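Local coordinates for protein glycosyl hydrolase (Streptomyces cattleya, PDB 7LR8) that probably hydrolyses the mannose-beta-1,4-N-acetylglucosamine linkage of N-glycan cores, as a family 5, subfamily 18 glycoside hydrolase, at residues A201-D206 against A247-L252; L89-D94 against R142-G147; N117-P122 against D166-E171. The protein carries 1 engineered substitution. All blocks are in the same frame, centred on the assembly; numbering follows the deposited sequence.

Contact 1. Residues A201-D206 against A247-L252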
loop_
_atom_site.group_PDB
_atom_site.type_symbol
_atom_site.label_atom_id
_atom_site.label_comp_id
_atom_site.label_asym_id
_atom_site.label_seq_id
_atom_site.Cartn_x
_atom_site.Cartn_y
_atom_site.Cartn_z
ATOM N N ALA B 201 10.438 -14.349 17.680
ATOM C CA ALA B 201 9.824 -15.617 18.068
ATOM C C ALA B 201 10.672 -16.372 19.088
ATOM O O ALA B 201 10.133 -17.157 19.872
ATOM C CB ALA B 201 9.582 -16.491 16.836
ATOM N N TRP B 202 11.989 -16.157 19.094
ATOM C CA TRP B 202 12.870 -16.798 20.065
ATOM C C TRP B 202 13.304 -15.877 21.196
ATOM O O TRP B 202 13.686 -16.373 22.257
ATOM C CB TRP B 202 14.135 -17.342 19.375
ATOM C CG TRP B 202 13.829 -18.024 18.078
ATOM C CD1 TRP B 202 13.836 -17.463 16.834
ATOM C CD2 TRP B 202 13.440 -19.385 17.904
ATOM N NE1 TRP B 202 13.485 -18.397 15.894
ATOM C CE2 TRP B 202 13.237 -19.587 16.525
ATOM C CE3 TRP B 202 13.246 -20.454 18.777
ATOM C CZ2 TRP B 202 12.848 -20.814 16.001
ATOM C CZ3 TRP B 202 12.863 -21.671 18.256
ATOM C CH2 TRP B 202 12.667 -21.843 16.882
ATOM N N TYR B 203 13.243 -14.560 21.006
ATOM C CA TYR B 203 13.944 -13.627 21.874
ATOM C C TYR B 203 13.049 -12.686 22.677
ATOM O O TYR B 203 13.514 -12.154 23.693
ATOM C CB TYR B 203 14.906 -12.762 21.043
ATOM C CG TYR B 203 16.142 -13.455 20.512
ATOM C CD1 TYR B 203 16.458 -14.773 20.852
ATOM C CD2 TYR B 203 17.008 -12.775 19.670
ATOM C CE1 TYR B 203 17.619 -15.384 20.355
ATOM C CE2 TYR B 203 18.157 -13.371 19.178
ATOM C CZ TYR B 203 18.461 -14.666 19.520
ATOM O OH TYR B 203 19.624 -15.229 19.020
ATOM N N LEU B 204 11.801 -12.464 22.261
ATOM C CA LEU B 204 10.940 -11.416 22.815
ATOM C C LEU B 204 9.880 -12.034 23.719
ATOM O O LEU B 204 8.989 -12.743 23.239
ATOM C CB LEU B 204 10.265 -10.624 21.699
ATOM C CG LEU B 204 10.743 -9.236 21.286
ATOM C CD1 LEU B 204 9.596 -8.489 20.628
ATOM C CD2 LEU B 204 11.276 -8.463 22.480
ATOM N N ASP B 205 9.950 -11.733 25.013
ATOM C CA ASP B 205 8.886 -12.151 25.916
ATOM C C ASP B 205 7.559 -11.576 25.441
ATOM O O ASP B 205 7.495 -10.448 24.943
ATOM C CB ASP B 205 9.170 -11.692 27.348
ATOM C CG ASP B 205 10.464 -12.251 27.905
ATOM O OD1 ASP B 205 10.909 -13.329 27.464
ATOM O OD2 ASP B 205 11.039 -11.605 28.796
ATOM N N ASP B 206 6.498 -12.367 25.569
ATOM C CA ASP B 206 5.125 -11.979 25.240
ATOM C C ASP B 206 4.879 -11.801 23.743
ATOM O O ASP B 206 3.771 -11.417 23.359
ATOM C CB ASP B 206 4.699 -10.700 25.975
ATOM C CG ASP B 206 4.882 -10.810 27.474
ATOM O OD1 ASP B 206 4.554 -11.878 28.036
ATOM O OD2 ASP B 206 5.361 -9.835 28.088
ATOM N N ALA B 247 24.591 -20.505 13.871
ATOM C CA ALA B 247 24.630 -21.856 14.427
ATOM C C ALA B 247 23.862 -21.928 15.742
ATOM O O ALA B 247 23.219 -22.937 16.046
ATOM C CB ALA B 247 26.084 -22.304 14.630
ATOM N N TYR B 248 23.924 -20.865 16.543
ATOM C CA TYR B 248 23.135 -20.822 17.772
ATOM C C TYR B 248 21.642 -20.947 17.489
ATOM O O TYR B 248 20.934 -21.705 18.161
ATOM C CB TYR B 248 23.400 -19.520 18.505
ATOM C CG TYR B 248 22.476 -19.261 19.672
ATOM C CD1 TYR B 248 22.376 -20.170 20.716
ATOM C CD2 TYR B 248 21.754 -18.084 19.758
ATOM C CE1 TYR B 248 21.550 -19.925 21.805
ATOM C CE2 TYR B 248 20.936 -17.825 20.844
ATOM C CZ TYR B 248 20.839 -18.745 21.861
ATOM O OH TYR B 248 20.026 -18.483 22.944
ATOM N N LEU B 249 21.129 -20.157 16.547
ATOM C CA LEU B 249 19.696 -20.228 16.271
ATOM C C LEU B 249 19.315 -21.619 15.784
ATOM O O LEU B 249 18.243 -22.136 16.129
ATOM C CB LEU B 249 19.290 -19.166 15.249
ATOM C CG LEU B 249 19.130 -17.726 15.728
ATOM C CD1 LEU B 249 18.604 -16.883 14.575
ATOM C CD2 LEU B 249 18.203 -17.641 16.940
ATOM N N VAL B 250 20.189 -22.243 14.990
ATOM C CA VAL B 250 19.932 -23.595 14.499
ATOM C C VAL B 250 19.779 -24.560 15.667
ATOM O O VAL B 250 18.801 -25.311 15.749
ATOM C CB VAL B 250 21.057 -24.039 13.542
ATOM C CG1 VAL B 250 21.027 -25.561 13.303
ATOM C CG2 VAL B 250 20.974 -23.276 12.223
ATOM N N GLU B 251 20.744 -24.550 16.592
ATOM C CA GLU B 251 20.703 -25.508 17.692
ATOM C C GLU B 251 19.638 -25.136 18.717
ATOM O O GLU B 251 19.072 -26.023 19.366
ATOM C CB GLU B 251 22.080 -25.619 18.351
ATOM C CG GLU B 251 23.122 -26.240 17.439
ATOM C CD GLU B 251 22.697 -27.600 16.936
ATOM O OE1 GLU B 251 22.281 -28.432 17.773
ATOM O OE2 GLU B 251 22.782 -27.839 15.707
ATOM N N LEU B 252 19.359 -23.840 18.881
ATOM C CA LEU B 252 18.304 -23.423 19.796
ATOM C C LEU B 252 16.947 -23.907 19.311
ATOM O O LEU B 252 16.139 -24.412 20.101
ATOM C CB LEU B 252 18.300 -21.898 19.931
ATOM C CG LEU B 252 17.217 -21.269 20.812
ATOM C CD1 LEU B 252 17.391 -21.728 22.248
ATOM C CD2 LEU B 252 17.270 -19.751 20.728
#

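Contact 2. Residues L89-D94 against R142-G147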
loop_
_atom_site.group_PDB
_atom_site.type_symbol
_atom_site.label_atom_id
_atom_site.label_comp_id
_atom_site.label_asym_id
_atom_site.label_seq_id
_atom_site.Cartn_x
_atom_site.Cartn_y
_atom_site.Cartn_z
ATOM N N LEU B 89 18.177 -24.229 -10.138
ATOM C CA LEU B 89 17.790 -23.574 -8.894
ATOM C C LEU B 89 16.353 -23.976 -8.577
ATOM O O LEU B 89 15.432 -23.647 -9.332
ATOM C CB LEU B 89 17.920 -22.057 -9.006
ATOM C CG LEU B 89 19.309 -21.572 -9.430
ATOM C CD1 LEU B 89 19.247 -20.101 -9.815
ATOM C CD2 LEU B 89 20.303 -21.799 -8.298
ATOM N N ASP B 90 16.173 -24.726 -7.495
ATOM C CA ASP B 90 14.842 -24.955 -6.955
ATOM C C ASP B 90 14.321 -23.675 -6.293
ATOM O O ASP B 90 15.088 -22.780 -5.954
ATOM C CB ASP B 90 14.880 -26.102 -5.953
ATOM C CG ASP B 90 15.341 -27.401 -6.582
ATOM O OD1 ASP B 90 14.937 -27.670 -7.731
ATOM O OD2 ASP B 90 16.109 -28.156 -5.941
ATOM N N VAL B 91 12.998 -23.582 -6.130
ATOM C CA VAL B 91 12.361 -22.322 -5.748
ATOM C C VAL B 91 11.462 -22.524 -4.532
ATOM O O VAL B 91 10.534 -23.342 -4.564
ATOM C CB VAL B 91 11.547 -21.721 -6.907
ATOM C CG1 VAL B 91 10.761 -20.469 -6.423
ATOM C CG2 VAL B 91 12.462 -21.370 -8.061
ATOM N N ASN B 92 11.717 -21.751 -3.476
ATOM C CA ASN B 92 10.768 -21.564 -2.387
ATOM C C ASN B 92 10.094 -20.209 -2.570
ATOM O O ASN B 92 10.774 -19.209 -2.802
ATOM C CB ASN B 92 11.465 -21.631 -1.025
ATOM C CG ASN B 92 10.665 -20.948 0.073
ATOM O OD1 ASN B 92 10.671 -19.718 0.192
ATOM N ND2 ASN B 92 9.957 -21.740 0.869
ATOM N N VAL B 93 8.767 -20.176 -2.470
ATOM C CA VAL B 93 8.016 -18.934 -2.650
ATOM C C VAL B 93 7.483 -18.485 -1.297
ATOM O O VAL B 93 6.723 -19.217 -0.652
ATOM C CB VAL B 93 6.859 -19.108 -3.650
ATOM C CG1 VAL B 93 6.077 -17.795 -3.767
ATOM C CG2 VAL B 93 7.379 -19.545 -5.016
ATOM N N ASP B 94 7.840 -17.267 -0.887
ATOM C CA ASP B 94 7.207 -16.627 0.264
ATOM C C ASP B 94 5.935 -15.923 -0.190
ATOM O O ASP B 94 5.961 -15.134 -1.136
ATOM C CB ASP B 94 8.148 -15.609 0.911
ATOM C CG ASP B 94 9.147 -16.244 1.855
ATOM O OD1 ASP B 94 9.874 -17.168 1.437
ATOM O OD2 ASP B 94 9.233 -15.800 3.020
ATOM N N ARG B 142 5.665 -27.762 -11.458
ATOM C CA ARG B 142 7.083 -27.460 -11.669
ATOM C C ARG B 142 7.934 -28.368 -10.796
ATOM O O ARG B 142 7.856 -28.264 -9.562
ATOM C CB ARG B 142 7.385 -26.006 -11.330
ATOM C CG ARG B 142 7.468 -25.075 -12.513
ATOM C CD ARG B 142 6.117 -24.878 -13.129
ATOM N NE ARG B 142 6.157 -24.013 -14.307
ATOM C CZ ARG B 142 5.079 -23.494 -14.891
ATOM N NH1 ARG B 142 3.861 -23.779 -14.433
ATOM N NH2 ARG B 142 5.210 -22.703 -15.945
ATOM N N PRO B 143 8.761 -29.246 -11.365
ATOM C CA PRO B 143 9.570 -30.137 -10.516
ATOM C C PRO B 143 10.536 -29.397 -9.609
ATOM O O PRO B 143 10.931 -29.948 -8.572
ATOM C CB PRO B 143 10.310 -31.020 -11.529
ATOM C CG PRO B 143 10.225 -30.288 -12.830
ATOM C CD PRO B 143 8.943 -29.523 -12.800
ATOM N N ASN B 144 10.908 -28.162 -9.938
ATOM C CA ASN B 144 11.853 -27.427 -9.108
ATOM C C ASN B 144 11.163 -26.549 -8.069
ATOM O O ASN B 144 11.848 -25.835 -7.332
ATOM C CB ASN B 144 12.768 -26.565 -9.978
ATOM C CG ASN B 144 12.041 -25.391 -10.585
ATOM O OD1 ASN B 144 10.969 -25.545 -11.180
ATOM N ND2 ASN B 144 12.590 -24.194 -10.396
ATOM N N PHE B 145 9.837 -26.576 -7.993
ATOM C CA PHE B 145 9.112 -25.852 -6.952
ATOM C C PHE B 145 9.236 -26.605 -5.632
ATOM O O PHE B 145 8.748 -27.734 -5.501
ATOM C CB PHE B 145 7.649 -25.683 -7.368
ATOM C CG PHE B 145 6.766 -25.070 -6.320
ATOM C CD1 PHE B 145 7.060 -23.829 -5.765
ATOM C CD2 PHE B 145 5.604 -25.719 -5.920
ATOM C CE1 PHE B 145 6.214 -23.255 -4.817
ATOM C CE2 PHE B 145 4.759 -25.153 -4.966
ATOM C CZ PHE B 145 5.058 -23.920 -4.420
ATOM N N LEU B 146 9.894 -25.979 -4.660
ATOM C CA LEU B 146 10.097 -26.600 -3.357
ATOM C C LEU B 146 8.819 -26.578 -2.536
ATOM O O LEU B 146 8.457 -27.579 -1.912
ATOM C CB LEU B 146 11.211 -25.880 -2.593
ATOM C CG LEU B 146 12.645 -25.997 -3.091
ATOM C CD1 LEU B 146 13.524 -24.981 -2.361
ATOM C CD2 LEU B 146 13.142 -27.410 -2.875
ATOM N N GLY B 147 8.143 -25.438 -2.507
ATOM C CA GLY B 147 6.961 -25.265 -1.693
ATOM C C GLY B 147 6.845 -23.806 -1.303
ATOM O O GLY B 147 7.556 -22.953 -1.827
#

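Contact 3. Residues N117-P122 against D166-E171. With AE3 (2-(2-ethoxyethoxy)ethanol), chain F.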
loop_
_atom_site.group_PDB
_atom_site.type_symbol
_atom_site.label_atom_id
_atom_site.label_comp_id
_atom_site.label_asym_id
_atom_site.label_seq_id
_atom_site.Cartn_x
_atom_site.Cartn_y
_atom_site.Cartn_z
ATOM N N ASN B 117 -7.864 -7.130 10.885
ATOM C CA ASN B 117 -6.696 -7.806 11.455
ATOM C C ASN B 117 -6.192 -8.916 10.529
ATOM O O ASN B 117 -6.966 -9.780 10.103
ATOM C CB ASN B 117 -7.092 -8.355 12.837
ATOM C CG ASN B 117 -5.924 -8.921 13.627
ATOM O OD1 ASN B 117 -5.242 -9.816 13.162
ATOM N ND2 ASN B 117 -5.718 -8.423 14.853
ATOM N N LEU B 118 -4.877 -8.881 10.227
ATOM C CA LEU B 118 -4.275 -9.801 9.260
ATOM C C LEU B 118 -4.379 -11.243 9.710
ATOM O O LEU B 118 -4.340 -12.157 8.875
ATOM C CB LEU B 118 -2.789 -9.467 9.039
ATOM C CG LEU B 118 -2.483 -8.175 8.301
ATOM C CD1 LEU B 118 -0.954 -8.067 8.137
ATOM C CD2 LEU B 118 -3.207 -8.137 6.956
ATOM N N PHE B 119 -4.492 -11.470 11.017
ATOM C CA PHE B 119 -4.456 -12.816 11.559
ATOM C C PHE B 119 -5.815 -13.356 11.982
ATOM O O PHE B 119 -5.949 -14.577 12.117
ATOM C CB PHE B 119 -3.517 -12.865 12.758
ATOM C CG PHE B 119 -2.138 -12.356 12.461
ATOM C CD1 PHE B 119 -1.257 -13.123 11.725
ATOM C CD2 PHE B 119 -1.734 -11.097 12.897
ATOM C CE1 PHE B 119 0.018 -12.660 11.440
ATOM C CE2 PHE B 119 -0.449 -10.624 12.625
ATOM C CZ PHE B 119 0.419 -11.411 11.889
ATOM N N THR B 120 -6.819 -12.498 12.193
ATOM C CA THR B 120 -8.111 -12.933 12.725
ATOM C C THR B 120 -9.330 -12.533 11.901
ATOM O O THR B 120 -10.412 -13.101 12.135
ATOM C CB THR B 120 -8.332 -12.407 14.156
ATOM O OG1 THR B 120 -8.454 -10.975 14.136
ATOM C CG2 THR B 120 -7.180 -12.833 15.080
ATOM N N ASP B 121 -9.232 -11.565 10.992
ATOM C CA ASP B 121 -10.439 -11.144 10.283
ATOM C C ASP B 121 -10.907 -12.255 9.353
ATOM O O ASP B 121 -10.135 -12.710 8.514
ATOM C CB ASP B 121 -10.214 -9.881 9.467
ATOM C CG ASP B 121 -11.476 -9.454 8.747
ATOM O OD1 ASP B 121 -12.296 -8.739 9.379
ATOM O OD2 ASP B 121 -11.681 -9.869 7.578
ATOM N N PRO B 122 -12.176 -12.679 9.433
ATOM C CA PRO B 122 -12.601 -13.830 8.616
ATOM C C PRO B 122 -12.397 -13.624 7.127
ATOM O O PRO B 122 -12.022 -14.567 6.423
ATOM C CB PRO B 122 -14.093 -13.980 8.965
ATOM C CG PRO B 122 -14.265 -13.261 10.263
ATOM C CD PRO B 122 -13.265 -12.138 10.263
ATOM N N ASP B 166 -1.195 -5.599 14.408
ATOM C CA ASP B 166 -2.427 -6.389 14.472
ATOM C C ASP B 166 -2.208 -7.419 15.568
ATOM O O ASP B 166 -1.579 -8.461 15.342
ATOM C CB ASP B 166 -2.730 -7.075 13.143
ATOM C CG ASP B 166 -3.302 -6.138 12.116
ATOM O OD1 ASP B 166 -3.826 -5.079 12.512
ATOM O OD2 ASP B 166 -3.223 -6.464 10.917
ATOM N N ARG B 167 -2.727 -7.137 16.754
ATOM C CA ARG B 167 -2.419 -7.960 17.910
ATOM C C ARG B 167 -3.158 -9.291 17.852
ATOM O O ARG B 167 -4.299 -9.372 17.385
ATOM C CB ARG B 167 -2.749 -7.205 19.196
ATOM C CG ARG B 167 -1.793 -6.038 19.413
ATOM C CD ARG B 167 -1.839 -5.465 20.816
ATOM N NE ARG B 167 -0.963 -4.300 20.916
ATOM C CZ ARG B 167 -1.281 -3.090 20.465
ATOM N NH1 ARG B 167 -2.457 -2.880 19.889
ATOM N NH2 ARG B 167 -0.423 -2.085 20.591
ATOM N N VAL B 168 -2.495 -10.343 18.325
ATOM C CA VAL B 168 -3.071 -11.681 18.352
ATOM C C VAL B 168 -2.520 -12.418 19.558
ATOM O O VAL B 168 -1.398 -12.162 20.004
ATOM C CB VAL B 168 -2.757 -12.474 17.063
ATOM C CG1 VAL B 168 -3.730 -12.102 15.989
ATOM C CG2 VAL B 168 -1.300 -12.229 16.628
ATOM N N THR B 169 -3.306 -13.355 20.069
ATOM C CA THR B 169 -2.818 -14.242 21.109
ATOM C C THR B 169 -1.979 -15.334 20.461
ATOM O O THR B 169 -2.066 -15.552 19.252
ATOM C CB THR B 169 -3.979 -14.869 21.880
ATOM O OG1 THR B 169 -4.665 -15.814 21.043
ATOM C CG2 THR B 169 -4.954 -13.797 22.346
ATOM N N PRO B 170 -1.142 -16.021 21.239
ATOM C CA PRO B 170 -0.417 -17.168 20.668
ATOM C C PRO B 170 -1.340 -18.226 20.089
ATOM O O PRO B 170 -1.043 -18.783 19.027
ATOM C CB PRO B 170 0.391 -17.691 21.862
ATOM C CG PRO B 170 0.610 -16.469 22.712
ATOM C CD PRO B 170 -0.671 -15.690 22.598
ATOM N N GLU B 171 -2.478 -18.496 20.737
ATOM C CA GLU B 171 -3.404 -19.490 20.201
ATOM C C GLU B 171 -3.953 -19.064 18.843
ATOM O O GLU B 171 -4.103 -19.896 17.939
ATOM C CB GLU B 171 -4.550 -19.742 21.184
ATOM C CG GLU B 171 -5.443 -20.913 20.787
ATOM C CD GLU B 171 -6.874 -20.772 21.287
ATOM O OE1 GLU B 171 -7.099 -20.001 22.244
ATOM O OE2 GLU B 171 -7.773 -21.432 20.720
HETATM C C1 AE3 F . -13.725 -20.699 10.890
HETATM C C2 AE3 F . -14.080 -19.365 11.541
HETATM O O2 AE3 F . -13.869 -18.323 10.634
HETATM C C3 AE3 F . -13.262 -17.204 11.209
HETATM C C4 AE3 F . -11.847 -17.065 10.653
HETATM O O3 AE3 F . -11.027 -16.430 11.593
HETATM C C5 AE3 F . -9.725 -16.182 11.142
HETATM C C6 AE3 F . -8.768 -17.237 11.697
HETATM O O4 AE3 F . -8.717 -18.334 10.827
#

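Contact 1. Residues A201-D206 against A247-L252
Tyr203 reaches across to helix 240-253 with its phenol end, whose oxygen meets both Tyr248 and Leu249. The two tyrosine side chains cross obliquely. Tyr203 OH lies 3.4 Å from Tyr248 CE2, at the edge of that ring and near its plane. Leu249 CD2 is also close, 3.5 Å from Tyr203 OH. The same methyl also approaches Tyr203 CZ at 3.9 Å. Leu252 CD2 sits at the edge of the Tyr203 ring, 4.4 Å from Tyr203 CE1. Helices 200-203 and 240-253 belong to the helical layer of the (beta/alpha)8 barrel. The short helix 200-203 follows strand 194-196, and helix 240-253 follows strand 221-225. Trp202 packs next to Tyr203 and more loosely. Its CB is 4.2 Å from Leu252 CD2, and its indole CD1 is 4.4 Å from Leu249 CD2, which meets the ring obliquely. Trp202 and Leu249 both lean on Val223 of strand 221-225, so the barrel wall forms the floor here. Tyr248 CG is anti to its backbone N (chi1 171°), and the end of its ring comes nearer to Tyr203. One face of the Tyr248 ring is covered by Leu252 CB, one turn on in the same helix. The Tyr248 hydroxyl is hydrogen-bonded to Cys376 O, and Phe383 meets the ring edge-to-face. The side chain of Leu249 is about 8 Å from the bound N-acetylglucosamine.

Contact 2. Residues L89-D94 against R142-G147
Val91 and Asn144 open the pairing of two parallel strands. Val91 N donates to Asn144 O at 2.8 Å. One step on, Leu146 N donates to Val91 O at 2.7 Å, tilted 32° from the carbonyl plane. Val93 N then bonds Gly147 O at 3.1 Å. Regular parallel pairing would bring Leu146 O there, so strand 145-152 carries one extra residue, consistent with a beta bulge. Leu146 has helical backbone angles and Gly147 a positive phi, which fits this break.

Side chains fill in around the ladder. Asn144 CG lies between the backbone N and the carbonyl carbon (chi1 71°), and from there ND2 reaches back to Leu89 O at 3.1 Å. This bond lies in the plane of the Leu89 carbonyl and is nearly straight (165° at the hydrogen). The same ND2 also bonds Thr81 O of helix 71-86, so two carbonyls hold the amide. Asp90 slides past Asn144 in the opposite direction, with OD1 3.3 Å from Asn144 CB. Asp90 OD2 forms a salt bridge with Arg15. Leu146 CG rests 3.6 Å from Asp90 CB. On the side of Val91 and Phe145, Val93 CG2 meets the edge of the Phe145 ring, 3.9 Å from CE1. The two side chains cross at about a right angle. Gly147 N sits over the centre of one face of that ring, 3.7 Å above its plane.

Further out, strand 52-55 pairs with Asp90 and Asn92 through the backbone, and Val91 packs on Val53 and Val55. Strands 90-94 and 145-152 are neighbours in the barrel, joined by helix 122-139: a beta-alpha-beta crossover of the (beta/alpha)8 fold.

Contact 3. Residues N117-P122 against D166-E171
Leu118 N donates to Asp166 OD2 from well above the carboxylate plane, 57° out of it. The bond is 3.0 Å long. The same oxygen also touches Leu118 CG at 3.2 Å. The motif beside it is an Asx turn: Asn117 OD1 accepts from Phe119 N, two residues on, at 2.8 Å. A weak bond from Thr120 N reaches the same oxygen. These bonds hold the side chain of Asn117 by its oxygen, and the amide nitrogen serves 166-171. Asn117 ND2 donates to Arg167 O at 3.1 Å, with the acceptor close to the amide plane. Asn117 CG is anti to its backbone N (chi1 -172°), which brings it to the side of Asp166. The amide lies stacked against the Asp166 carboxylate, their planes 28° apart, and the two side chains slide past each other in opposite directions. Asp166 OD1 forms a salt bridge with Arg115, so the carboxylate is shared between a charged partner and the turn. This pairing would favour the ionised form.

Next to these polar groups, Val168 CG1 packs against Phe119 CB and Thr120 CG2. Val168 was modelled in two conformers, so its short distances are doubtful. Asp166 O faces the edge of the Phe119 ring, 3.6 Å from CD2, and this buried oxygen has no hydrogen-bond partner in the model. Trp176 of helix 170-187 meets Phe119 edge-to-face.

Both segments lead into outer helices of the (beta/alpha)8 barrel. Asp121 is the N-cap of helix 122-139, and Thr169 the N-cap of helix 170-187. A molecule of 2-(2-ethoxyethoxy)ethanol, hydrogen-bonded to Arg179, lies beside Thr120 and Pro122. Its C5 is 3.3 Å from Thr120 O.

From the N terminus, 89-94 comes first and opens contact 2. The loop 117-122 opens contact 3 before 142-147 closes contact 2. Contact 3 then closes at 166-171, so these two cross along the chain. Contact 1 follows in series, with 201-206 closed by 247-252. Contact 2 pairs neighbouring strands of the barrel. Contact 3 joins the loop before helix 122-139 to the start of helix 170-187. Contact 1 ties helix 200-203 to helix 240-253. No two contacts touch. Contacts 1 and 3 come nearest, about 6 Å between closest atoms, while contacts 1 and 2 lie on opposite sides of the chain's centre.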